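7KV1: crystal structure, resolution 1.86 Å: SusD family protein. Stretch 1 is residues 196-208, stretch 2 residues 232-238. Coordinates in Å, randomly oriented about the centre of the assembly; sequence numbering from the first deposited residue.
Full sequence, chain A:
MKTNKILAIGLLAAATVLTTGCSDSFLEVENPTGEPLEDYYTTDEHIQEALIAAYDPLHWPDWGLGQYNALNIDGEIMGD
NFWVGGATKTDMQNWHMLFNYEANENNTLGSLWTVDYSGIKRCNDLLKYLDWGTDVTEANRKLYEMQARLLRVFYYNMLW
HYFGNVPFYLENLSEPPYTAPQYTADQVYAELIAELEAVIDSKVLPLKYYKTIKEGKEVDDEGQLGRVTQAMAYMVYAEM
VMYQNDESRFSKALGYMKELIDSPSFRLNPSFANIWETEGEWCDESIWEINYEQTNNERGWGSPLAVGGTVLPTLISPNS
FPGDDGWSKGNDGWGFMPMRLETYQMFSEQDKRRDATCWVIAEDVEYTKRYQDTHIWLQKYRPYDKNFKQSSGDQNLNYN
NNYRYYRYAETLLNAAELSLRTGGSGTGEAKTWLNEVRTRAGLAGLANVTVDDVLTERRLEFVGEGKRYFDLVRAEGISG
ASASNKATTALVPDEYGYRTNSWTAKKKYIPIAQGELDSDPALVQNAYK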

# COMPACT_ATOMS: atom_id res chain seq x y z
N LEU A 196 -9.09 -1.83 16.14
CA LEU A 196 -9.84 -1.86 14.86
C LEU A 196 -11.17 -2.60 15.08
O LEU A 196 -12.19 -2.15 14.56
N GLU A 197 -11.15 -3.69 15.83
CA GLU A 197 -12.39 -4.42 16.20
C GLU A 197 -13.37 -3.48 16.91
O GLU A 197 -14.55 -3.46 16.53
N ALA A 198 -12.93 -2.69 17.88
CA ALA A 198 -13.79 -1.68 18.55
C ALA A 198 -14.34 -0.69 17.52
O ALA A 198 -15.57 -0.38 17.56
N VAL A 199 -13.53 -0.20 16.60
CA VAL A 199 -14.02 0.75 15.57
C VAL A 199 -15.09 0.06 14.71
O VAL A 199 -16.17 0.62 14.50
N ILE A 200 -14.80 -1.13 14.21
CA ILE A 200 -15.72 -1.87 13.29
C ILE A 200 -17.04 -2.21 14.04
O ILE A 200 -18.15 -1.97 13.48
N ASP A 201 -16.94 -2.74 15.27
CA ASP A 201 -18.12 -3.19 16.07
C ASP A 201 -19.01 -1.98 16.41
O ASP A 201 -20.19 -2.22 16.64
N SER A 202 -18.49 -0.75 16.46
CA SER A 202 -19.30 0.48 16.68
C SER A 202 -20.41 0.60 15.61
O SER A 202 -21.42 1.26 15.90
N LYS A 203 -20.20 0.03 14.42
CA LYS A 203 -21.01 0.23 13.18
C LYS A 203 -21.41 1.70 12.98
O LYS A 203 -22.55 1.96 12.51
N VAL A 204 -20.48 2.62 13.21
CA VAL A 204 -20.66 4.08 13.02
C VAL A 204 -20.34 4.49 11.58
O VAL A 204 -21.11 5.31 10.99
N LEU A 205 -19.21 4.03 11.04
CA LEU A 205 -18.74 4.55 9.73
C LEU A 205 -19.70 4.09 8.64
O LEU A 205 -20.18 2.97 8.65
N PRO A 206 -19.96 4.92 7.62
CA PRO A 206 -20.74 4.46 6.48
C PRO A 206 -19.93 3.46 5.63
O PRO A 206 -18.68 3.45 5.70
N LEU A 207 -20.61 2.59 4.90
CA LEU A 207 -19.95 1.45 4.21
C LEU A 207 -19.08 2.03 3.10
O LEU A 207 -17.89 1.64 3.02
N LYS A 208 -19.65 2.97 2.34
CA LYS A 208 -19.04 3.51 1.10
C LYS A 208 -19.21 5.03 0.99
O LYS A 208 -18.22 5.70 0.57
N MET A 232 -13.33 0.36 4.03
CA MET A 232 -11.86 0.54 4.12
C MET A 232 -11.37 -0.18 5.38
O MET A 232 -10.29 -0.80 5.31
N ALA A 233 -12.13 -0.09 6.47
CA ALA A 233 -11.84 -0.74 7.77
C ALA A 233 -11.75 -2.26 7.60
O ALA A 233 -10.82 -2.90 8.16
N TYR A 234 -12.73 -2.84 6.91
CA TYR A 234 -12.74 -4.28 6.57
C TYR A 234 -11.43 -4.69 5.85
O TYR A 234 -10.88 -5.75 6.11
N MET A 235 -10.96 -3.87 4.91
CA MET A 235 -9.76 -4.16 4.10
C MET A 235 -8.51 -4.06 4.99
O MET A 235 -7.61 -4.88 4.86
N VAL A 236 -8.46 -3.10 5.89
CA VAL A 236 -7.32 -2.99 6.85
C VAL A 236 -7.34 -4.23 7.74
O VAL A 236 -6.28 -4.86 8.00
N TYR A 237 -8.54 -4.61 8.20
CA TYR A 237 -8.72 -5.76 9.12
C TYR A 237 -8.14 -7.01 8.43
O TYR A 237 -7.31 -7.68 9.02
N ALA A 238 -8.58 -7.28 7.20
CA ALA A 238 -8.15 -8.45 6.40
C ALA A 238 -6.63 -8.36 6.23
O ALA A 238 -5.96 -9.35 6.46

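The helix containing residues 196-201 runs nearly antiparallel to helix 232-238, with an angle of 151° between their N-to-C directions and a closest axial approach of 10.5 Å. The CA register pairs Leu196 with Tyr237 and Ile200 with Ala233, and in all four residues the CA-to-CB bond points toward the other stretch. One helical turn, marked by the 2.8 Å bond from Ile200 N to Leu196 O, therefore brings Leu196 and Ile200 onto the same side.

Leu196 adopts chi1 t and chi2 p. This places Leu196 CD2 3.8 Å from Val236 CG1 and 3.5 Å from Tyr237 CA, while Leu196 CD1 lies 4.3 Å from Ala233 CB. Ile200, with chi1 m and chi2 t, sets CG1 3.8 Å from Ala233 CB and extends CD1 to 3.9 Å from Tyr237 CB. The small Ala233 side chain thus meets both aliphatic residues.

The two tyrosines reach the contact differently. Tyr237 starts toward stretch 1, and its chi1 of -175° (t) carries the ring toward Glu197. There Tyr237 OH donates a 2.8 Å hydrogen bond to Glu197 OE2. Glu197 leaves its backbone sideways, but chi1 m and an extended chi2 (t) bring the carboxylate to the phenol; its CG sits at the Tyr237 ring edge. This is the one hydrogen bond between the stretches, and both carboxylate oxygens also have partners elsewhere in the structure.

Tyr234 has its CA-to-CB bond directed away, yet with chi1 m its ring returns to the contact. Ile200 CG2 meets the ring edge, 3.9 Å from Tyr234 CE1. Beyond the helical segment, Leu207, like Glu197, begins sideways; its t, p conformation brings CD1 within 4.2 Å of Tyr234 CE2, obliquely to the ring.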

# COMPACT_ATOMS: atom_id res chain seq x y z
CB LEU A 196 -8.97 -2.51 13.79
CG LEU A 196 -9.58 -2.53 12.39
CD1 LEU A 196 -10.08 -1.16 11.98
CD2 LEU A 196 -8.55 -3.09 11.40
CB GLU A 197 -12.00 -5.65 16.99
CG GLU A 197 -11.49 -6.75 16.07
CD GLU A 197 -11.08 -8.03 16.75
OE1 GLU A 197 -10.80 -7.95 17.96
OE2 GLU A 197 -11.00 -9.09 16.08
CB ALA A 198 -13.06 -1.00 19.68
CB VAL A 199 -12.86 1.31 14.74
CG1 VAL A 199 -13.33 2.01 13.48
CG2 VAL A 199 -12.00 2.24 15.59
CB ILE A 200 -14.99 -3.11 12.73
CG1 ILE A 200 -13.95 -2.67 11.69
CG2 ILE A 200 -15.97 -4.14 12.17
CD1 ILE A 200 -12.99 -3.76 11.25
CB ASP A 201 -17.73 -3.89 17.37
CG ASP A 201 -17.07 -5.24 17.17
OD1 ASP A 201 -17.17 -5.77 16.06
OD2 ASP A 201 -16.50 -5.77 18.16
CB SER A 202 -18.46 1.72 16.74
OG SER A 202 -18.05 2.17 15.45
CB LYS A 203 -22.22 -0.70 13.22
CG LYS A 203 -21.89 -2.18 13.08
CD LYS A 203 -23.06 -3.03 12.62
CE LYS A 203 -23.31 -4.22 13.52
NZ LYS A 203 -22.18 -5.18 13.48
CB VAL A 204 -19.76 4.82 14.03
CG1 VAL A 204 -19.41 6.24 13.60
CG2 VAL A 204 -20.37 4.79 15.41
CB LEU A 205 -17.32 4.04 9.45
CG LEU A 205 -16.25 4.47 10.46
CD1 LEU A 205 -14.91 3.87 10.08
CD2 LEU A 205 -16.16 5.97 10.53
CB PRO A 206 -21.02 5.75 5.73
CG PRO A 206 -19.84 6.62 6.04
CD PRO A 206 -19.46 6.29 7.47
CB LEU A 207 -20.96 0.45 3.64
CG LEU A 207 -20.33 -0.82 3.05
CD1 LEU A 207 -19.63 -1.64 4.12
CD2 LEU A 207 -21.36 -1.66 2.33
CB LYS A 208 -19.68 2.81 -0.10
CG LYS A 208 -19.07 3.23 -1.43
CD LYS A 208 -19.77 2.65 -2.63
CE LYS A 208 -19.09 3.06 -3.92
NZ LYS A 208 -19.67 2.38 -5.09
CB MET A 232 -11.47 2.02 4.12
CG MET A 232 -9.99 2.24 4.30
SD MET A 232 -9.59 2.66 5.99
CE MET A 232 -7.87 3.15 5.83
CB ALA A 233 -12.91 -0.36 8.80
CB TYR A 234 -13.96 -4.64 5.72
CG TYR A 234 -15.30 -4.54 6.40
CD1 TYR A 234 -15.43 -4.38 7.77
CD2 TYR A 234 -16.46 -4.70 5.66
CE1 TYR A 234 -16.67 -4.29 8.37
CE2 TYR A 234 -17.71 -4.64 6.26
CZ TYR A 234 -17.82 -4.44 7.62
OH TYR A 234 -19.06 -4.40 8.20
CB MET A 235 -9.70 -3.23 2.88
CG MET A 235 -10.86 -3.50 1.90
SD MET A 235 -10.86 -5.22 1.23
CE MET A 235 -9.43 -5.20 0.15
CB VAL A 236 -7.38 -1.69 7.67
CG1 VAL A 236 -6.27 -1.71 8.72
CG2 VAL A 236 -7.25 -0.46 6.78
CB TYR A 237 -10.18 -5.93 9.52
CG TYR A 237 -10.42 -7.01 10.54
CD1 TYR A 237 -10.28 -6.72 11.89
CD2 TYR A 237 -10.71 -8.31 10.19
CE1 TYR A 237 -10.48 -7.68 12.86
CE2 TYR A 237 -10.92 -9.28 11.14
CZ TYR A 237 -10.86 -8.95 12.48
OH TYR A 237 -11.05 -9.90 13.44
CB ALA A 238 -8.86 -8.49 5.08